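Local coordinates for protein putative glycosidase ph117-related (Bacteroides thetaiotaomicron, PDB 5A7V) that probably cleaves beta-mannosidic linkages as a GH130 family enzyme related to mannooligosaccharide phosphorylases, and binds mannose in its pocket, at residues A[185-197]-A[243-255]. Numbering follows the deposited sequence.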
ATOM      1  N   HIS A 185      -8.345  16.869   0.625  1.00 10.62           N
ATOM      2  CA  HIS A 185      -9.524  16.967   1.490  1.00 11.28           C
ATOM      3  C   HIS A 185      -9.216  16.890   2.974  1.00 11.58           C
ATOM      4  O   HIS A 185     -10.103  17.098   3.804  1.00 13.59           O
ATOM      5  CB  HIS A 185     -10.604  15.974   1.096  1.00 11.92           C
ATOM      6  CG  HIS A 185     -11.259  16.317  -0.194  1.00 15.08           C
ATOM      7  ND1 HIS A 185     -12.433  17.023  -0.230  1.00 17.63           N
ATOM      8  CD2 HIS A 185     -10.906  16.090  -1.478  1.00 18.51           C
ATOM      9  CE1 HIS A 185     -12.775  17.224  -1.483  1.00 24.28           C
ATOM     10  NE2 HIS A 185     -11.887  16.644  -2.260  1.00 21.88           N
ATOM     11  N   GLY A 186      -7.971  16.626   3.318  1.00 11.33           N
ATOM     12  CA  GLY A 186      -7.551  16.530   4.714  1.00 12.50           C
ATOM     13  C   GLY A 186      -7.734  15.134   5.324  1.00 10.16           C
ATOM     14  O   GLY A 186      -8.088  14.169   4.635  1.00 10.59           O
ATOM     15  N   PRO A 187      -7.467  15.040   6.630  1.00 10.25           N
ATOM     16  CA  PRO A 187      -7.576  13.754   7.332  1.00 10.89           C
ATOM     17  C   PRO A 187      -8.904  13.044   7.101  1.00 10.36           C
ATOM     18  O   PRO A 187      -9.997  13.658   7.207  1.00 11.45           O
ATOM     19  CB  PRO A 187      -7.343  14.148   8.796  1.00 11.82           C
ATOM     20  CG  PRO A 187      -6.475  15.375   8.724  1.00 11.79           C
ATOM     21  CD  PRO A 187      -6.987  16.132   7.513  1.00 11.69           C
ATOM     22  N   ALA A 188      -8.840  11.758   6.828  1.00 10.12           N
ATOM     23  CA  ALA A 188     -10.025  10.930   6.628  1.00 10.14           C
ATOM     24  C   ALA A 188     -10.951  10.959   7.820  1.00  9.63           C
ATOM     25  O   ALA A 188     -12.183  10.883   7.634  1.00 11.26           O
ATOM     26  CB  ALA A 188      -9.589   9.492   6.369  1.00 10.90           C
ATOM     27  N   PHE A 189     -10.390  11.091   9.020  1.00 10.73           N
ATOM     28  CA  PHE A 189     -11.170  10.996  10.259  1.00 11.40           C
ATOM     29  C   PHE A 189     -11.295  12.353  10.964  1.00 12.17           C
ATOM     30  O   PHE A 189     -11.569  12.433  12.167  1.00 14.94           O
ATOM     31  CB  PHE A 189     -10.583   9.947  11.189  1.00 11.83           C
ATOM     32  CG  PHE A 189     -10.347   8.628  10.522  1.00 11.38           C
ATOM     33  CD1 PHE A 189     -11.303   8.032   9.736  1.00 12.48           C
ATOM     34  CD2 PHE A 189      -9.114   7.975  10.658  1.00 11.87           C
ATOM     35  CE1 PHE A 189     -11.065   6.817   9.088  1.00 12.49           C
ATOM     36  CE2 PHE A 189      -8.893   6.768  10.044  1.00 12.25           C
ATOM     37  CZ  PHE A 189      -9.860   6.165   9.274  1.00 11.93           C
ATOM     38  N   ALA A 190     -11.138  13.448  10.199  1.00 12.41           N
ATOM     39  CA  ALA A 190     -11.277  14.782  10.807  1.00 13.28           C
ATOM     40  C   ALA A 190     -12.646  15.067  11.433  1.00 13.26           C
ATOM     41  O   ALA A 190     -12.745  15.666  12.490  1.00 17.20           O
ATOM     42  CB  ALA A 190     -10.990  15.866   9.779  1.00 13.46           C
ATOM     43  N   LYS A 191     -13.690  14.662  10.726  1.00 13.84           N
ATOM     44  CA  LYS A 191     -15.051  15.125  11.064  1.00 16.33           C
ATOM     45  C   LYS A 191     -15.816  14.189  12.018  1.00 15.54           C
ATOM     46  O   LYS A 191     -16.619  14.664  12.836  1.00 18.38           O
ATOM     47  CB  LYS A 191     -15.841  15.240   9.751  1.00 19.92           C
ATOM     48  CG  LYS A 191     -17.240  15.820   9.807  1.00 27.08           C
ATOM     49  CD  LYS A 191     -17.801  16.061   8.396  1.00 37.02           C
ATOM     50  CE  LYS A 191     -18.572  14.878   7.823  1.00 38.54           C
ATOM     51  NZ  LYS A 191     -19.785  15.380   7.112  1.00 50.64           N
ATOM     52  N   ALA A 192     -15.623  12.875  11.855  1.00 14.61           N
ATOM     53  CA  ALA A 192     -16.462  11.907  12.559  1.00 15.60           C
ATOM     54  C   ALA A 192     -16.409  12.073  14.085  1.00 15.44           C
ATOM     55  O   ALA A 192     -15.397  12.458  14.657  1.00 16.47           O
ATOM     56  CB  ALA A 192     -16.020  10.483  12.181  1.00 16.42           C
ATOM     57  N   TYR A 193     -17.510  11.754  14.752  1.00 16.05           N
ATOM     58  CA  TYR A 193     -17.567  11.743  16.205  1.00 18.02           C
ATOM     59  C   TYR A 193     -17.084  13.085  16.793  1.00 18.07           C
ATOM     60  O   TYR A 193     -16.283  13.111  17.726  1.00 18.95           O
ATOM     61  CB  TYR A 193     -16.787  10.558  16.782  1.00 19.46           C
ATOM     62  CG  TYR A 193     -17.226   9.195  16.245  1.00 19.71           C
ATOM     63  CD1 TYR A 193     -18.482   8.669  16.529  1.00 24.30           C
ATOM     64  CD2 TYR A 193     -16.383   8.423  15.469  1.00 17.11           C
ATOM     65  CE1 TYR A 193     -18.877   7.433  16.017  1.00 21.92           C
ATOM     66  CE2 TYR A 193     -16.780   7.203  14.946  1.00 17.25           C
ATOM     67  CZ  TYR A 193     -17.993   6.683  15.228  1.00 17.72           C
ATOM     68  OH  TYR A 193     -18.329   5.446  14.686  1.00 18.86           O
ATOM     69  N   ASP A 194     -17.532  14.201  16.190  1.00 19.47           N
ATOM     70  CA  ASP A 194     -17.209  15.550  16.661  1.00 21.33           C
ATOM     71  C   ASP A 194     -15.689  15.769  16.732  1.00 21.19           C
ATOM     72  O   ASP A 194     -15.173  16.402  17.660  1.00 22.42           O
ATOM     73  CB  ASP A 194     -17.886  15.823  18.025  1.00 24.63           C
ATOM     74  CG  ASP A 194     -17.874  17.282  18.415  1.00 32.75           C
ATOM     75  OD1 ASP A 194     -17.929  18.150  17.520  1.00 41.48           O
ATOM     76  OD2 ASP A 194     -17.808  17.575  19.635  1.00 43.84           O
ATOM     77  N   GLY A 195     -14.975  15.205  15.758  1.00 17.63           N
ATOM     78  CA  GLY A 195     -13.527  15.361  15.670  1.00 18.14           C
ATOM     79  C   GLY A 195     -12.689  14.516  16.585  1.00 19.00           C
ATOM     80  O   GLY A 195     -11.496  14.777  16.716  1.00 18.72           O
ATOM     81  N   LYS A 196     -13.273  13.491  17.189  1.00 18.27           N
ATOM     82  CA  LYS A 196     -12.522  12.644  18.158  1.00 18.45           C
ATOM     83  C   LYS A 196     -11.164  12.167  17.654  1.00 16.13           C
ATOM     84  O   LYS A 196     -10.197  12.134  18.433  1.00 18.38           O
ATOM     85  CB  LYS A 196     -13.391  11.444  18.575  1.00 20.17           C
ATOM     86  CG  LYS A 196     -12.787  10.401  19.542  1.00 22.06           C
ATOM     87  CD  LYS A 196     -13.879   9.405  19.934  1.00 25.05           C
ATOM     88  CE  LYS A 196     -13.416   8.272  20.820  1.00 33.06           C
ATOM     89  NZ  LYS A 196     -12.764   8.768  22.045  1.00 40.07           N
ATOM     90  N   PHE A 197     -11.104  11.759  16.376  1.00 15.29           N
ATOM     91  CA  PHE A 197      -9.891  11.138  15.816  1.00 13.94           C
ATOM     92  C   PHE A 197      -9.083  12.082  14.940  1.00 14.69           C
ATOM     93  O   PHE A 197      -8.200  11.631  14.232  1.00 14.50           O
ATOM     94  CB  PHE A 197     -10.249   9.831  15.105  1.00 14.95           C
ATOM     95  CG  PHE A 197     -10.912   8.792  16.012  1.00 14.31           C
ATOM     96  CD1 PHE A 197     -10.189   8.184  17.012  1.00 18.42           C
ATOM     97  CD2 PHE A 197     -12.226   8.430  15.855  1.00 16.91           C
ATOM     98  CE1 PHE A 197     -10.814   7.230  17.810  1.00 16.51           C
ATOM     99  CE2 PHE A 197     -12.856   7.482  16.658  1.00 22.07           C
ATOM    100  CZ  PHE A 197     -12.130   6.872  17.638  1.00 17.94           C
ATOM    101  N   VAL A 243     -14.567  11.075   1.159  1.00 11.01           N
ATOM    102  CA  VAL A 243     -13.582  11.968   1.769  1.00 11.97           C
ATOM    103  C   VAL A 243     -13.693  12.020   3.283  1.00 10.96           C
ATOM    104  O   VAL A 243     -12.657  12.052   3.956  1.00 12.15           O
ATOM    105  CB  VAL A 243     -13.582  13.386   1.127  1.00 12.80           C
ATOM    106  CG1 VAL A 243     -13.204  13.258  -0.326  1.00 12.91           C
ATOM    107  CG2 VAL A 243     -14.916  14.128   1.237  1.00 12.36           C
ATOM    108  N   ASN A 244     -14.925  12.008   3.819  1.00 11.85           N
ATOM    109  CA  ASN A 244     -15.151  11.948   5.270  1.00 11.40           C
ATOM    110  C   ASN A 244     -15.510  10.514   5.657  1.00 11.23           C
ATOM    111  O   ASN A 244     -16.538   9.977   5.236  1.00 12.51           O
ATOM    112  CB  ASN A 244     -16.264  12.921   5.688  1.00 12.31           C
ATOM    113  CG  ASN A 244     -15.895  14.359   5.407  1.00 13.86           C
ATOM    114  OD1 ASN A 244     -14.918  14.888   5.965  1.00 14.85           O
ATOM    115  ND2 ASN A 244     -16.642  15.005   4.532  1.00 15.16           N
ATOM    116  N   TRP A 245     -14.640   9.901   6.460  1.00 10.99           N
ATOM    117  CA  TRP A 245     -14.777   8.478   6.851  1.00 10.93           C
ATOM    118  C   TRP A 245     -15.100   8.354   8.331  1.00 10.40           C
ATOM    119  O   TRP A 245     -14.569   9.109   9.152  1.00 11.74           O
ATOM    120  CB  TRP A 245     -13.455   7.740   6.499  1.00  9.82           C
ATOM    121  CG  TRP A 245     -13.227   7.650   5.021  1.00  9.96           C
ATOM    122  CD1 TRP A 245     -12.636   8.612   4.195  1.00  9.31           C
ATOM    123  CD2 TRP A 245     -13.649   6.582   4.144  1.00  9.96           C
ATOM    124  NE1 TRP A 245     -12.677   8.183   2.905  1.00 10.79           N
ATOM    125  CE2 TRP A 245     -13.282   6.949   2.824  1.00 10.00           C
ATOM    126  CE3 TRP A 245     -14.306   5.350   4.342  1.00 10.29           C
ATOM    127  CZ2 TRP A 245     -13.514   6.127   1.730  1.00  9.76           C
ATOM    128  CZ3 TRP A 245     -14.582   4.574   3.253  1.00  9.92           C
ATOM    129  CH2 TRP A 245     -14.200   4.955   1.956  1.00 10.14           C
ATOM    130  N   THR A 246     -15.963   7.378   8.659  1.00 11.21           N
ATOM    131  CA  THR A 246     -16.424   7.148  10.015  1.00 11.74           C
ATOM    132  C   THR A 246     -15.924   5.776  10.465  1.00 11.17           C
ATOM    133  O   THR A 246     -16.384   4.760   9.947  1.00 11.93           O
ATOM    134  CB  THR A 246     -17.951   7.247  10.063  1.00 12.48           C
ATOM    135  OG1 THR A 246     -18.358   8.549   9.624  1.00 16.11           O
ATOM    136  CG2 THR A 246     -18.475   6.970  11.471  1.00 14.76           C
ATOM    137  N   PRO A 247     -14.922   5.753  11.388  1.00 11.67           N
ATOM    138  CA  PRO A 247     -14.436   4.457  11.851  1.00 11.46           C
ATOM    139  C   PRO A 247     -15.483   3.639  12.576  1.00 12.31           C
ATOM    140  O   PRO A 247     -16.366   4.205  13.228  1.00 13.99           O
ATOM    141  CB  PRO A 247     -13.287   4.809  12.796  1.00 15.22           C
ATOM    142  CG  PRO A 247     -12.880   6.178  12.475  1.00 16.97           C
ATOM    143  CD  PRO A 247     -14.157   6.864  11.972  1.00 13.50           C
ATOM    144  N   TYR A 248     -15.359   2.309  12.458  1.00 11.48           N
ATOM    145  CA  TYR A 248     -16.150   1.403  13.291  1.00 11.49           C
ATOM    146  C   TYR A 248     -15.567   1.447  14.717  1.00 12.53           C
ATOM    147  O   TYR A 248     -14.346   1.313  14.897  1.00 12.50           O
ATOM    148  CB  TYR A 248     -16.132  -0.038  12.790  1.00 13.59           C
ATOM    149  CG  TYR A 248     -17.001  -0.349  11.609  1.00 14.96           C
ATOM    150  CD1 TYR A 248     -16.549  -0.111  10.327  1.00 15.87           C
ATOM    151  CD2 TYR A 248     -18.254  -0.911  11.767  1.00 18.14           C
ATOM    152  CE1 TYR A 248     -17.336  -0.383   9.195  1.00 16.28           C
ATOM    153  CE2 TYR A 248     -19.047  -1.201  10.656  1.00 19.60           C
ATOM    154  CZ  TYR A 248     -18.585  -0.921   9.366  1.00 17.08           C
ATOM    155  OH  TYR A 248     -19.327  -1.255   8.246  1.00 18.73           O
ATOM    156  N   VAL A 249     -16.442   1.556  15.707  1.00 12.41           N
ATOM    157  CA  VAL A 249     -16.041   1.693  17.079  1.00 13.25           C
ATOM    158  C   VAL A 249     -16.760   0.679  17.958  1.00 14.36           C
ATOM    159  O   VAL A 249     -17.801   0.116  17.614  1.00 15.66           O
ATOM    160  CB  VAL A 249     -16.249   3.139  17.638  1.00 14.02           C
ATOM    161  CG1 VAL A 249     -15.384   4.127  16.873  1.00 14.60           C
ATOM    162  CG2 VAL A 249     -17.715   3.555  17.659  1.00 16.41           C
ATOM    163  N   ASN A 250     -16.126   0.438  19.095  1.00 13.38           N
ATOM    164  CA  ASN A 250     -16.650  -0.439  20.157  1.00 12.89           C
ATOM    165  C   ASN A 250     -17.699   0.279  21.013  1.00 16.83           C
ATOM    166  O   ASN A 250     -17.925   1.490  20.855  1.00 18.42           O
ATOM    167  CB  ASN A 250     -15.488  -0.863  21.043  1.00 12.82           C
ATOM    168  CG  ASN A 250     -14.592  -1.884  20.368  1.00 13.22           C
ATOM    169  OD1 ASN A 250     -15.075  -2.854  19.772  1.00 14.33           O
ATOM    170  ND2 ASN A 250     -13.278  -1.684  20.466  1.00 13.08           N
ATOM    171  N   THR A 251     -18.325  -0.451  21.928  1.00 17.52           N
ATOM    172  CA  THR A 251     -19.322   0.087  22.856  1.00 21.37           C
ATOM    173  C   THR A 251     -18.832   1.367  23.536  1.00 22.33           C
ATOM    174  O   THR A 251     -19.591   2.316  23.677  1.00 27.34           O
ATOM    175  CB  THR A 251     -19.689  -0.993  23.900  1.00 24.58           C
ATOM    176  OG1 THR A 251     -19.953  -2.227  23.210  1.00 25.04           O
ATOM    177  CG2 THR A 251     -20.901  -0.604  24.753  1.00 29.03           C
ATOM    178  N   ASP A 252     -17.551   1.397  23.931  1.00 19.38           N
ATOM    179  CA  ASP A 252     -16.972   2.539  24.676  1.00 20.75           C
ATOM    180  C   ASP A 252     -16.385   3.616  23.769  1.00 23.80           C
ATOM    181  O   ASP A 252     -15.732   4.517  24.276  1.00 25.53           O
ATOM    182  CB  ASP A 252     -15.866   2.107  25.669  1.00 23.61           C
ATOM    183  CG  ASP A 252     -14.603   1.569  24.991  1.00 21.26           C
ATOM    184  OD1 ASP A 252     -14.621   1.376  23.750  1.00 20.24           O
ATOM    185  OD2 ASP A 252     -13.608   1.314  25.737  1.00 22.59           O
ATOM    186  N   GLY A 253     -16.586   3.483  22.451  1.00 20.63           N
ATOM    187  CA  GLY A 253     -16.130   4.467  21.465  1.00 21.77           C
ATOM    188  C   GLY A 253     -14.717   4.265  20.996  1.00 20.57           C
ATOM    189  O   GLY A 253     -14.262   4.998  20.110  1.00 22.98           O
ATOM    190  N   SER A 254     -14.021   3.250  21.539  1.00 18.30           N
ATOM    191  CA  SER A 254     -12.666   2.941  21.068  1.00 16.90           C
ATOM    192  C   SER A 254     -12.723   2.314  19.676  1.00 14.38           C
ATOM    193  O   SER A 254     -13.744   1.753  19.276  1.00 14.65           O
ATOM    194  CB  SER A 254     -11.908   2.000  22.018  1.00 17.72           C
ATOM    195  OG  SER A 254     -12.569   0.752  22.177  1.00 17.35           O
ATOM    196  N   LEU A 255     -11.599   2.362  18.947  1.00 13.99           N
ATOM    197  CA  LEU A 255     -11.560   1.788  17.577  1.00 12.02           C
ATOM    198  C   LEU A 255     -11.747   0.262  17.651  1.00 11.02           C
ATOM    199  O   LEU A 255     -11.061  -0.427  18.439  1.00 13.09           O
ATOM    200  CB  LEU A 255     -10.264   2.132  16.888  1.00 12.69           C
ATOM    201  CG  LEU A 255     -10.031   3.631  16.659  1.00 14.23           C
ATOM    202  CD1 LEU A 255      -8.559   3.864  16.305  1.00 16.98           C
ATOM    203  CD2 LEU A 255     -10.938   4.166  15.559  1.00 14.36           C
TER
HETATM  204  O   HOH W   1     -12.993  15.827   4.052  1.00 18.20           O
HETATM  205  O   HOH W   2     -10.836  14.026   3.712  1.00 14.19           O
HETATM  206  O   HOH W   3     -13.245  13.777   7.794  1.00 15.14           O
HETATM  207  O   HOH W   4     -14.627  11.860   9.299  1.00 14.73           O
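Y193 OH donates to P247 O over 2.7 Å, one of two direct hydrogen bonds joining 185-197 to 243-255, and the C=O...O angle of 180° puts the hydroxyl squarely in line with the carbonyl. In the other, W245 N donates to A188 O at 2.9 Å, with an N-H...O angle of 162°. Ordered waters bridge the two segments along the seam: one accepts from A192 N and can donate to W245 O, another accepts from K191 N and lies within bonding distance of A188 O and N244 OD1, and a third bridges G186 O and V243 O.

GH130 enzymes are five-bladed beta-propellers, and the geometry agrees with a junction of neighbouring blades: 183-187 is the outermost strand of one four-stranded antiparallel sheet, where H185 and G186 bond to I173, while 246-247 pairs antiparallel with 235-239 of the next sheet.

Packing extends outward from these polar links. With CG anti to its own carbonyl carbon (chi1 -51°), the F189 ring end swings toward 243-255, where P247 CG lies over one face, 4.0 Å from the ring centroid, and W245 O lies at the edge, 3.5 Å from CD1; W229 also meets this ring. F197 is sandwiched, with K196 CG over the centre of one face and L255 CD2 making a CH-pi contact with the other, 3.9 Å from the centroid. At the opposite end V243 CG1 makes a CH-pi contact with H185, 3.8 Å from that ring's centroid. The K191 side chain, bent at chi3 and chi4, crosses that of N244 at about a right angle, with CE 3.6 Å from N244 CG.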